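Local coordinates for endosialidase (Enterobacteria phage phi92, PDB 4HIZ), which hydrolyses polysialic acid, probably cleaving both alpha-2,8 and alpha-2,9 linkages in the sialic acid polymer as a trimeric phage enzyme, at residues K599-P602 with E608-L611. Numbering follows the deposited sequence.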
loop_
_atom_site.group_PDB
_atom_site.type_symbol
_atom_site.label_atom_id
_atom_site.label_comp_id
_atom_site.label_asym_id
_atom_site.label_seq_id
_atom_site.Cartn_x
_atom_site.Cartn_y
_atom_site.Cartn_z
ATOM N N LYS A 599 -14.466 -29.926 -4.480
ATOM C CA LYS A 599 -15.715 -29.206 -4.192
ATOM C C LYS A 599 -16.047 -29.298 -2.712
ATOM O O LYS A 599 -16.337 -30.369 -2.209
ATOM C CB LYS A 599 -16.850 -29.814 -4.992
ATOM C CG LYS A 599 -18.227 -29.175 -4.680
ATOM C CD LYS A 599 -18.293 -27.723 -5.263
ATOM C CE LYS A 599 -19.396 -26.909 -4.527
ATOM N NZ LYS A 599 -18.955 -26.491 -3.155
ATOM N N ASN A 600 -16.026 -28.174 -2.013
ATOM C CA ASN A 600 -16.297 -28.209 -0.578
ATOM C C ASN A 600 -17.767 -28.562 -0.328
ATOM O O ASN A 600 -18.620 -28.439 -1.230
ATOM C CB ASN A 600 -15.975 -26.856 0.053
ATOM C CG ASN A 600 -14.483 -26.652 0.257
ATOM O OD1 ASN A 600 -13.713 -27.622 0.425
ATOM N ND2 ASN A 600 -14.064 -25.386 0.280
ATOM N N ILE A 601 -18.078 -28.988 0.889
ATOM C CA ILE A 601 -19.478 -29.234 1.238
ATOM C C ILE A 601 -20.289 -27.920 1.153
ATOM O O ILE A 601 -19.894 -26.905 1.736
ATOM C CB ILE A 601 -19.607 -29.807 2.667
ATOM C CG1 ILE A 601 -18.789 -31.095 2.792
ATOM C CG2 ILE A 601 -21.104 -30.007 2.979
ATOM C CD1 ILE A 601 -18.703 -31.645 4.247
ATOM N N PRO A 602 -21.392 -27.912 0.398
ATOM C CA PRO A 602 -22.147 -26.651 0.298
ATOM C C PRO A 602 -22.741 -26.252 1.632
ATOM O O PRO A 602 -23.162 -27.120 2.438
ATOM C CB PRO A 602 -23.290 -26.999 -0.669
ATOM C CG PRO A 602 -22.730 -28.142 -1.515
ATOM C CD PRO A 602 -21.892 -28.944 -0.532
ATOM N N GLU A 608 -26.789 -30.542 -3.517
ATOM C CA GLU A 608 -26.363 -30.153 -4.866
ATOM C C GLU A 608 -24.898 -30.477 -5.135
ATOM O O GLU A 608 -24.442 -30.340 -6.285
ATOM C CB GLU A 608 -26.516 -28.642 -5.073
ATOM C CG GLU A 608 -27.979 -28.177 -5.010
ATOM C CD GLU A 608 -28.745 -28.457 -6.297
ATOM O OE1 GLU A 608 -28.168 -28.394 -7.391
ATOM O OE2 GLU A 608 -29.956 -28.714 -6.221
ATOM N N GLN A 609 -24.168 -30.886 -4.101
ATOM C CA GLN A 609 -22.690 -30.918 -4.158
ATOM C C GLN A 609 -22.125 -31.614 -5.399
ATOM O O GLN A 609 -22.280 -32.839 -5.572
ATOM C CB GLN A 609 -22.105 -31.614 -2.926
ATOM C CG GLN A 609 -20.567 -31.531 -2.901
ATOM C CD GLN A 609 -19.985 -32.373 -1.769
ATOM O OE1 GLN A 609 -20.561 -33.395 -1.388
ATOM N NE2 GLN A 609 -18.849 -31.945 -1.225
ATOM N N ARG A 610 -21.430 -30.833 -6.232
ATOM C CA ARG A 610 -20.782 -31.406 -7.408
ATOM C C ARG A 610 -19.833 -30.400 -8.031
ATOM O O ARG A 610 -19.946 -29.175 -7.823
ATOM C CB ARG A 610 -21.841 -31.818 -8.443
ATOM C CG ARG A 610 -22.620 -30.622 -9.067
ATOM C CD ARG A 610 -23.865 -31.173 -9.746
ATOM N NE ARG A 610 -24.645 -30.194 -10.514
ATOM C CZ ARG A 610 -25.540 -29.366 -9.987
ATOM N NH1 ARG A 610 -25.753 -29.322 -8.656
ATOM N NH2 ARG A 610 -26.239 -28.581 -10.805
ATOM N N LEU A 611 -18.900 -30.944 -8.796
ATOM C CA LEU A 611 -17.962 -30.133 -9.563
ATOM C C LEU A 611 -18.336 -30.286 -11.039
ATOM O O LEU A 611 -18.527 -31.411 -11.512
ATOM C CB LEU A 611 -16.519 -30.641 -9.317
ATOM C CG LEU A 611 -15.419 -29.854 -10.069
ATOM C CD1 LEU A 611 -15.325 -28.380 -9.632
ATOM C CD2 LEU A 611 -14.029 -30.542 -9.941
#
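Gln609 reaches across to Pro602 and Lys599 in the C-terminal part of the chain, where strands of different subunits pair in parallel, consistent with the trimeric beta-helix of the endosialidase stalk. The contact joins the loop leaving strand 594-599 to the start of strand 610-614. Along the latter segment, Glu608 lies off the interface. Its OE1 forms a salt bridge with Arg610 NH1 at 2.9 Å, and the same NH1 donates to Glu608 O. Gln609 and Lys599 bury the most surface. Gln609 CB lies 3.6 Å from Pro602 CD, and the side chain crosses the proline at about a right angle. With CG anti to the backbone N (chi1 -174°) and the chain extended beyond it, NE2 donates to Lys599 O at 3.1 Å, from above the carbonyl plane. Gln609 OE1 accepts a hydrogen bond from Asn633 ND2. The CB of Arg610 points away from 599-602, and its guanidinium makes a cation-pi contact with Tyr594 of the second subunit. Arg610 O lies 3.4 Å from Lys599 CD. The Lys599 chain bends, and NZ donates hydrogen bonds to Asn600 O and to Gly592 O of the second subunit. Leu611 CB lies 4.4 Å from Lys599 CB.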